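Side-chain contacts in nitrilotriacetate monooxygenase (Burkholderia pseudomallei, PDB 3SDO), which probably acts as an FMN-dependent monooxygenase of the NtaA/SnaA/DszA family, incorporating or reducing molecular oxygen as it oxidises its substrate: residues Gly94-Met99 / Ala429-His434; Asn108-Phe113 / Gln162-Ser167; Glu156-Val161 / Ile216-Ser221. All coordinates share one frame; numbering follows the deposited sequence.

How the contacts relate
All three contacts involve the parallel barrel of the luciferase-like (TIM-barrel) fold. Contact 1 sits at the start of strand 94-100, whereas contacts 2 and 3 share helix 150-165 on the outside of the barrel. Centres lie about 15 Å apart for contacts 1 and 2 and for 1 and 3, and about 13 Å for 2 and 3. Direct packing joins them: Val96 CG2 is 3.7 Å from Phe217 CE1, Gly97 O is 3.4 Å from Phe113 CZ, and Trp165 CZ3 is 4.0 Å from Ile216 CD1. Thr98 in contact 1 and Ser221 in contact 3 are predicted FMN-binding residues; the Gln218 side chain is about 7 Å from that of Tyr151, another predicted one.

Contact 1. Residues Gly94-Met99 / Ala429-His434; sequences GLVGTM and ATLRDH
Leu431 reaches from the first turn of the short helix 431-435 to the beginning of strand 94-100, its CB directed at Gly94 and its neighbours. With CG anti to the backbone N (chi1 -175°), the side chain extends until CG splits it over two targets. CD1 stops 4.0 Å from Gly94 CA, a direct methyl-to-backbone approach because the glycine carries no side chain. CD2 continues to Val96, meeting CG2 at 3.9 Å, and the Leu431 and Val96 side chains lie nearly perpendicular. Phe56 of the adjacent strand 56-59 touches both Leu431 and Val96 and so completes this apolar patch. His434, one turn on, borders Gly94 less closely: CD2 at its ring edge is 4.4 Å from Gly94 N. Thr430 O lies 3.3 Å above the imidazole plane, over its centre. The helix start is fixed by a capping box, Asp433 N to Thr430 OG1 at 2.9 Å and Thr430 N to Asp433 OD2 at 3.0 Å. With no hydrogen bond between the segments, their meeting is essentially apolar; a polar link from this helix to the same region is the hydrogen bond of His434 NE2 with Lys92 O, two residues before Gly94.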
loop_
_atom_site.group_PDB
_atom_site.type_symbol
_atom_site.label_atom_id
_atom_site.label_comp_id
_atom_site.label_asym_id
_atom_site.label_seq_id
_atom_site.Cartn_x
_atom_site.Cartn_y
_atom_site.Cartn_z
ATOM N N GLY A 94 8.702 -12.650 -4.778
ATOM C CA GLY A 94 8.053 -11.528 -5.453
ATOM C C GLY A 94 6.826 -11.038 -4.710
ATOM O O GLY A 94 6.245 -11.741 -3.882
ATOM N N LEU A 95 6.450 -9.800 -4.993
ATOM C CA LEU A 95 5.425 -9.090 -4.223
ATOM C C LEU A 95 4.476 -8.458 -5.210
ATOM O O LEU A 95 4.735 -7.351 -5.703
ATOM C CB LEU A 95 6.094 -8.018 -3.365
ATOM C CG LEU A 95 7.181 -8.555 -2.443
ATOM C CD1 LEU A 95 8.093 -7.394 -1.948
ATOM C CD2 LEU A 95 6.538 -9.309 -1.272
ATOM N N VAL A 96 3.383 -9.162 -5.495
ATOM C CA VAL A 96 2.481 -8.783 -6.556
ATOM C C VAL A 96 1.163 -8.307 -5.955
ATOM O O VAL A 96 0.530 -9.019 -5.162
ATOM C CB VAL A 96 2.239 -9.957 -7.490
ATOM C CG1 VAL A 96 1.242 -9.579 -8.609
ATOM C CG2 VAL A 96 3.582 -10.441 -8.066
ATOM N N GLY A 97 0.757 -7.111 -6.363
ATOM C CA GLY A 97 -0.429 -6.479 -5.840
ATOM C C GLY A 97 -1.430 -6.002 -6.856
ATOM O O GLY A 97 -1.089 -5.414 -7.883
ATOM N N THR A 98 -2.698 -6.247 -6.565
ATOM C CA THR A 98 -3.770 -5.722 -7.405
ATOM C C THR A 98 -3.986 -4.214 -7.214
ATOM O O THR A 98 -3.998 -3.712 -6.100
ATOM C CB THR A 98 -5.096 -6.477 -7.136
ATOM O OG1 THR A 98 -4.983 -7.810 -7.632
ATOM C CG2 THR A 98 -6.284 -5.797 -7.811
ATOM N N MET A 99 -4.179 -3.496 -8.316
ATOM C CA MET A 99 -4.664 -2.130 -8.254
ATOM C C MET A 99 -5.427 -1.804 -9.534
ATOM O O MET A 99 -5.020 -2.185 -10.622
ATOM C CB MET A 99 -3.539 -1.125 -8.031
ATOM C CG MET A 99 -4.065 0.221 -7.540
ATOM S SD MET A 99 -2.733 1.363 -7.196
ATOM C CE MET A 99 -2.062 0.699 -5.665
ATOM N N ALA A 429 18.011 -12.318 -8.065
ATOM C CA ALA A 429 17.724 -11.258 -7.131
ATOM C C ALA A 429 16.292 -10.773 -7.298
ATOM O O ALA A 429 15.630 -10.480 -6.300
ATOM C CB ALA A 429 18.727 -10.104 -7.326
ATOM N N THR A 430 15.773 -10.769 -8.532
ATOM C CA THR A 430 14.542 -10.030 -8.849
ATOM C C THR A 430 13.377 -10.958 -9.190
ATOM O O THR A 430 13.576 -12.140 -9.462
ATOM C CB THR A 430 14.785 -9.101 -10.057
ATOM O OG1 THR A 430 15.044 -9.892 -11.213
ATOM C CG2 THR A 430 15.996 -8.116 -9.828
ATOM N N LEU A 431 12.170 -10.400 -9.225
ATOM C CA LEU A 431 11.018 -11.126 -9.721
ATOM C C LEU A 431 11.193 -11.556 -11.192
ATOM O O LEU A 431 10.969 -12.712 -11.520
ATOM C CB LEU A 431 9.722 -10.329 -9.548
ATOM C CG LEU A 431 8.443 -11.100 -9.945
ATOM C CD1 LEU A 431 8.449 -12.528 -9.350
ATOM C CD2 LEU A 431 7.167 -10.295 -9.496
ATOM N N ARG A 432 11.628 -10.647 -12.058
ATOM C CA ARG A 432 11.998 -11.025 -13.443
ATOM C C ARG A 432 12.970 -12.231 -13.471
ATOM O O ARG A 432 12.728 -13.213 -14.181
ATOM C CB ARG A 432 12.551 -9.826 -14.215
ATOM C CG ARG A 432 11.457 -8.786 -14.521
ATOM C CD ARG A 432 11.939 -7.628 -15.411
ATOM N NE ARG A 432 10.906 -6.611 -15.404
ATOM C CZ ARG A 432 9.836 -6.618 -16.186
ATOM N NH1 ARG A 432 9.688 -7.542 -17.113
ATOM N NH2 ARG A 432 8.905 -5.689 -16.035
ATOM N N ASP A 433 14.040 -12.169 -12.683
ATOM C CA ASP A 433 14.995 -13.287 -12.586
ATOM C C ASP A 433 14.324 -14.627 -12.245
ATOM O O ASP A 433 14.625 -15.669 -12.867
ATOM C CB ASP A 433 16.030 -13.043 -11.492
ATOM C CG ASP A 433 17.021 -11.943 -11.809
ATOM O OD1 ASP A 433 17.227 -11.565 -12.997
ATOM O OD2 ASP A 433 17.632 -11.467 -10.814
ATOM N N HIS A 434 13.445 -14.617 -11.244
ATOM C CA HIS A 434 12.747 -15.837 -10.825
ATOM C C HIS A 434 11.931 -16.403 -11.971
ATOM O O HIS A 434 11.868 -17.619 -12.154
ATOM C CB HIS A 434 11.751 -15.594 -9.679
ATOM C CG HIS A 434 12.363 -15.079 -8.424
ATOM N ND1 HIS A 434 13.703 -15.236 -8.121
ATOM C CD2 HIS A 434 11.810 -14.408 -7.379
ATOM C CE1 HIS A 434 13.952 -14.652 -6.960
ATOM N NE2 HIS A 434 12.817 -14.164 -6.481
#

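Contact 2. Residues Asn108-Phe113 / Gln162-Ser167; sequences NVARQF and QGLWDS
Trp165 and Ala110 join two successive outer helices of the TIM barrel, 150-165 and 106-119, and account for most of the 196 Å² buried between the segments. The indole meets helix 106-119 with its pyrrole edge: NE1 donates to the backbone oxygen Ala110 O at 2.9 Å. The N-H...O angle of 165° makes the bond nearly straight, and the oxygen lies in the indole plane. At the carbonyl the approach is bent instead, with a C=O...N angle of 112° and the donor tilted from the carbonyl plane. Trp165 CG stands anti to its carbonyl carbon (chi1 -76°), which carries the indole across to the neighbouring helix. Ala110 CB sits between Trp165 NE1 and Leu164 CD1, 3.8 Å from each. The small methyl is consistent with the close approach, 6.6 Å between Ala110 CA and Trp165 CA. Helix 106-119 also faces the second subunit, where Arg111 forms a salt bridge with Asp61 of that subunit, a predicted FMN-binding residue. Within its own chain, Phe113 stacks its ring on Trp126. Farther along the indole edge, the benzo carbon Trp165 CZ2 comes to rest 3.8 Å from Phe113 CB.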
loop_
_atom_site.group_PDB
_atom_site.type_symbol
_atom_site.label_atom_id
_atom_site.label_comp_id
_atom_site.label_asym_id
_atom_site.label_seq_id
_atom_site.Cartn_x
_atom_site.Cartn_y
_atom_site.Cartn_z
ATOM N N ASN A 108 0.157 8.294 -9.208
ATOM C CA ASN A 108 0.214 7.664 -7.887
ATOM C C ASN A 108 0.542 6.169 -7.978
ATOM O O ASN A 108 1.297 5.650 -7.166
ATOM C CB ASN A 108 -1.119 7.846 -7.118
ATOM C CG ASN A 108 -1.359 9.286 -6.692
ATOM O OD1 ASN A 108 -0.406 10.042 -6.491
ATOM N ND2 ASN A 108 -2.635 9.677 -6.561
ATOM N N VAL A 109 -0.074 5.472 -8.931
ATOM C CA VAL A 109 0.227 4.063 -9.156
ATOM C C VAL A 109 1.698 3.875 -9.469
ATOM O O VAL A 109 2.378 3.026 -8.878
ATOM C CB VAL A 109 -0.657 3.478 -10.284
ATOM C CG1 VAL A 109 -0.209 2.031 -10.641
ATOM C CG2 VAL A 109 -2.141 3.509 -9.841
ATOM N N ALA A 110 2.199 4.675 -10.390
ATOM C CA ALA A 110 3.596 4.592 -10.766
ATOM C C ALA A 110 4.530 4.774 -9.553
ATOM O O ALA A 110 5.471 3.973 -9.360
ATOM C CB ALA A 110 3.899 5.602 -11.880
ATOM N N ARG A 111 4.259 5.783 -8.728
ATOM C CA ARG A 111 5.094 6.069 -7.556
ATOM C C ARG A 111 5.012 4.978 -6.515
ATOM O O ARG A 111 6.032 4.575 -5.970
ATOM C CB ARG A 111 4.688 7.386 -6.870
ATOM C CG ARG A 111 5.024 8.673 -7.619
ATOM C CD ARG A 111 4.777 9.877 -6.730
ATOM N NE ARG A 111 5.739 9.962 -5.635
ATOM C CZ ARG A 111 5.498 10.488 -4.437
ATOM N NH1 ARG A 111 4.299 10.956 -4.115
ATOM N NH2 ARG A 111 6.468 10.517 -3.538
ATOM N N GLN A 112 3.808 4.494 -6.234
ATOM C CA GLN A 112 3.636 3.550 -5.147
ATOM C C GLN A 112 4.240 2.218 -5.510
ATOM O O GLN A 112 4.993 1.661 -4.712
ATOM C CB GLN A 112 2.164 3.430 -4.703
ATOM C CG GLN A 112 1.653 4.693 -4.040
ATOM C CD GLN A 112 0.305 4.524 -3.373
ATOM O OE1 GLN A 112 -0.571 3.836 -3.883
ATOM N NE2 GLN A 112 0.132 5.156 -2.217
ATOM N N PHE A 113 3.981 1.727 -6.723
ATOM C CA PHE A 113 4.653 0.511 -7.201
ATOM C C PHE A 113 6.180 0.659 -7.410
ATOM O O PHE A 113 6.922 -0.277 -7.095
ATOM C CB PHE A 113 3.980 -0.067 -8.461
ATOM C CG PHE A 113 2.762 -0.876 -8.162
ATOM C CD1 PHE A 113 2.871 -2.149 -7.612
ATOM C CD2 PHE A 113 1.503 -0.371 -8.394
ATOM C CE1 PHE A 113 1.748 -2.898 -7.338
ATOM C CE2 PHE A 113 0.382 -1.132 -8.092
ATOM C CZ PHE A 113 0.532 -2.401 -7.549
ATOM N N GLN A 162 3.938 2.990 -17.286
ATOM C CA GLN A 162 5.186 2.508 -17.833
ATOM C C GLN A 162 6.064 3.636 -18.401
ATOM O O GLN A 162 7.276 3.610 -18.231
ATOM C CB GLN A 162 4.927 1.402 -18.871
ATOM C CG GLN A 162 4.475 0.100 -18.224
ATOM C CD GLN A 162 4.270 -1.003 -19.235
ATOM O OE1 GLN A 162 3.827 -0.743 -20.342
ATOM N NE2 GLN A 162 4.593 -2.233 -18.861
ATOM N N GLY A 163 5.459 4.615 -19.079
ATOM C CA GLY A 163 6.165 5.817 -19.479
ATOM C C GLY A 163 6.809 6.549 -18.310
ATOM O O GLY A 163 7.981 6.953 -18.370
ATOM N N LEU A 164 6.055 6.722 -17.232
ATOM C CA LEU A 164 6.603 7.372 -16.016
ATOM C C LEU A 164 7.756 6.591 -15.415
ATOM O O LEU A 164 8.733 7.179 -14.914
ATOM C CB LEU A 164 5.516 7.570 -14.957
ATOM C CG LEU A 164 4.449 8.608 -15.285
ATOM C CD1 LEU A 164 3.286 8.467 -14.314
ATOM C CD2 LEU A 164 5.008 10.029 -15.231
ATOM N N TRP A 165 7.658 5.270 -15.475
ATOM C CA TRP A 165 8.725 4.406 -14.958
ATOM C C TRP A 165 10.024 4.527 -15.751
ATOM O O TRP A 165 11.056 4.079 -15.283
ATOM C CB TRP A 165 8.297 2.930 -14.909
ATOM C CG TRP A 165 7.361 2.594 -13.783
ATOM C CD1 TRP A 165 7.224 3.268 -12.583
ATOM C CD2 TRP A 165 6.434 1.490 -13.729
ATOM N NE1 TRP A 165 6.262 2.648 -11.807
ATOM C CE2 TRP A 165 5.766 1.562 -12.484
ATOM C CE3 TRP A 165 6.094 0.464 -14.614
ATOM C CZ2 TRP A 165 4.795 0.637 -12.106
ATOM C CZ3 TRP A 165 5.115 -0.464 -14.237
ATOM C CH2 TRP A 165 4.486 -0.379 -13.000
ATOM N N ASP A 166 9.984 5.099 -16.951
ATOM C CA ASP A 166 11.218 5.335 -17.695
ATOM C C ASP A 166 11.719 6.782 -17.579
ATOM O O ASP A 166 12.567 7.200 -18.363
ATOM C CB ASP A 166 11.041 4.891 -19.161
ATOM C CG ASP A 166 11.068 3.359 -19.321
ATOM O OD1 ASP A 166 11.357 2.652 -18.322
ATOM O OD2 ASP A 166 10.838 2.852 -20.453
ATOM N N SER A 167 11.244 7.514 -16.565
ATOM C CA SER A 167 11.643 8.914 -16.359
ATOM C C SER A 167 13.147 9.052 -16.181
ATOM O O SER A 167 13.772 9.943 -16.779
ATOM C CB SER A 167 10.955 9.514 -15.136
ATOM O OG SER A 167 9.558 9.604 -15.306
#

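Contact 3. Residues Glu156-Val161 / Ile216-Ser221; sequences EHLDVV and IFQAGS
Gln218 brings the one flat group of this contact to Leu158, and the amide is touched at its nitrogen end: Leu158 CD2 lies 3.7 Å from Gln218 NE2. The methyl sits beyond NE2, roughly on from the CD-NE2 bond, and not over the amide face. A methyl can offer only van der Waals contact here; NE2 has its hydrogen bond with Ser232 OG of helix 223-232. That bond probably limits rotation of the amide. The Gln218 chain is extended beyond CG (chi2 178°), which carries the amide out from the strand toward helix 150-165, where it meets Leu158 head on.

The second branch of Leu158 meets a purely apolar partner. Its CG is anti to the backbone N (chi1 -176°), and CD1 comes 4.0 Å from Ile216 CD1, the two side chains running antiparallel alongside one another. Leu158 thereby bridges Ile216 and Gln218, two residues apart on the strand, both with CB directed at the helix. Phe217 between them turns to the other side of the sheet, where its ring meets that of Phe56 with the planes at about 60°. The backbones stay well separated, 9.3 Å between Leu158 CA and Ile216 CA, and 107 Å² is buried in all. Helix 150-165 connects the adjacent parallel strands 124-129 and 215-218 and packs on both, through Leu158 against Trp126 of the first and against Ile216 and Gln218 of the second: a beta-alpha-beta crossover, the repeating element of the TIM barrel.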
loop_
_atom_site.group_PDB
_atom_site.type_symbol
_atom_site.label_atom_id
_atom_site.label_comp_id
_atom_site.label_asym_id
_atom_site.label_seq_id
_atom_site.Cartn_x
_atom_site.Cartn_y
_atom_site.Cartn_z
ATOM N N GLU A 156 -4.464 2.846 -21.789
ATOM C CA GLU A 156 -3.834 4.165 -21.696
ATOM C C GLU A 156 -3.182 4.389 -20.319
ATOM O O GLU A 156 -2.082 4.921 -20.225
ATOM C CB GLU A 156 -4.837 5.295 -21.975
ATOM C CG GLU A 156 -4.153 6.646 -22.144
ATOM C CD GLU A 156 -5.108 7.801 -22.364
ATOM O OE1 GLU A 156 -6.245 7.564 -22.840
ATOM O OE2 GLU A 156 -4.713 8.943 -22.043
ATOM N N HIS A 157 -3.886 3.996 -19.273
ATOM C CA HIS A 157 -3.405 4.093 -17.888
ATOM C C HIS A 157 -2.062 3.360 -17.729
ATOM O O HIS A 157 -1.101 3.894 -17.155
ATOM C CB HIS A 157 -4.484 3.495 -16.969
ATOM C CG HIS A 157 -4.214 3.625 -15.504
ATOM N ND1 HIS A 157 -3.283 2.848 -14.851
ATOM C CD2 HIS A 157 -4.806 4.390 -14.549
ATOM C CE1 HIS A 157 -3.303 3.138 -13.558
ATOM N NE2 HIS A 157 -4.206 4.083 -13.353
ATOM N N LEU A 158 -2.013 2.129 -18.228
ATOM C CA LEU A 158 -0.797 1.336 -18.183
ATOM C C LEU A 158 0.337 1.996 -18.960
ATOM O O LEU A 158 1.481 2.026 -18.494
ATOM C CB LEU A 158 -1.072 -0.061 -18.738
ATOM C CG LEU A 158 0.062 -1.065 -18.694
ATOM C CD1 LEU A 158 0.705 -1.095 -17.315
ATOM C CD2 LEU A 158 -0.453 -2.457 -19.052
ATOM N N ASP A 159 0.008 2.531 -20.138
ATOM C CA ASP A 159 0.995 3.203 -20.994
ATOM C C ASP A 159 1.591 4.398 -20.253
ATOM O O ASP A 159 2.791 4.644 -20.349
ATOM C CB ASP A 159 0.384 3.720 -22.304
ATOM C CG ASP A 159 0.094 2.619 -23.305
ATOM O OD1 ASP A 159 0.536 1.479 -23.084
ATOM O OD2 ASP A 159 -0.609 2.901 -24.318
ATOM N N VAL A 160 0.750 5.123 -19.516
ATOM C CA VAL A 160 1.221 6.250 -18.710
ATOM C C VAL A 160 2.143 5.773 -17.574
ATOM O O VAL A 160 3.241 6.304 -17.396
ATOM C CB VAL A 160 0.046 7.076 -18.141
ATOM C CG1 VAL A 160 0.547 8.196 -17.184
ATOM C CG2 VAL A 160 -0.754 7.713 -19.293
ATOM N N VAL A 161 1.707 4.764 -16.826
ATOM C CA VAL A 161 2.528 4.242 -15.735
ATOM C C VAL A 161 3.910 3.813 -16.242
ATOM O O VAL A 161 4.933 4.268 -15.715
ATOM C CB VAL A 161 1.830 3.118 -14.981
ATOM C CG1 VAL A 161 2.782 2.452 -13.933
ATOM C CG2 VAL A 161 0.629 3.685 -14.278
ATOM N N ILE A 216 4.170 -6.856 -14.959
ATOM C CA ILE A 216 2.740 -6.666 -15.175
ATOM C C ILE A 216 2.031 -8.014 -15.252
ATOM O O ILE A 216 2.353 -8.864 -16.108
ATOM C CB ILE A 216 2.445 -5.866 -16.467
ATOM C CG1 ILE A 216 3.158 -4.520 -16.451
ATOM C CG2 ILE A 216 0.923 -5.660 -16.668
ATOM C CD1 ILE A 216 2.937 -3.669 -15.206
ATOM N N PHE A 217 1.072 -8.185 -14.343
ATOM C CA PHE A 217 0.158 -9.311 -14.309
ATOM C C PHE A 217 -1.206 -8.840 -14.796
ATOM O O PHE A 217 -1.607 -7.691 -14.554
ATOM C CB PHE A 217 0.026 -9.847 -12.877
ATOM C CG PHE A 217 1.206 -10.655 -12.423
ATOM C CD1 PHE A 217 2.411 -10.057 -12.167
ATOM C CD2 PHE A 217 1.086 -12.015 -12.231
ATOM C CE1 PHE A 217 3.479 -10.796 -11.748
ATOM C CE2 PHE A 217 2.159 -12.780 -11.846
ATOM C CZ PHE A 217 3.354 -12.176 -11.616
ATOM N N GLN A 218 -1.914 -9.716 -15.496
ATOM C CA GLN A 218 -3.295 -9.427 -15.884
ATOM C C GLN A 218 -4.112 -10.705 -15.885
ATOM O O GLN A 218 -3.561 -11.786 -15.927
ATOM C CB GLN A 218 -3.345 -8.778 -17.265
ATOM C CG GLN A 218 -2.726 -7.411 -17.342
ATOM C CD GLN A 218 -2.749 -6.828 -18.724
ATOM O OE1 GLN A 218 -3.569 -7.220 -19.569
ATOM N NE2 GLN A 218 -1.802 -5.911 -18.989
ATOM N N ALA A 219 -5.426 -10.584 -15.816
ATOM C CA ALA A 219 -6.298 -11.771 -15.856
ATOM C C ALA A 219 -7.491 -11.627 -16.783
ATOM O O ALA A 219 -8.522 -12.248 -16.563
ATOM C CB ALA A 219 -6.762 -12.121 -14.459
ATOM N N GLY A 220 -7.350 -10.858 -17.856
ATOM C CA GLY A 220 -8.452 -10.711 -18.810
ATOM C C GLY A 220 -8.851 -12.067 -19.397
ATOM O O GLY A 220 -7.999 -12.902 -19.677
ATOM N N SER A 221 -10.153 -12.266 -19.565
ATOM C CA SER A 221 -10.714 -13.523 -20.023
ATOM C C SER A 221 -11.643 -13.337 -21.221
ATOM O O SER A 221 -11.862 -14.262 -22.000
ATOM C CB SER A 221 -11.487 -14.155 -18.878
ATOM O OG SER A 221 -12.503 -13.276 -18.443
#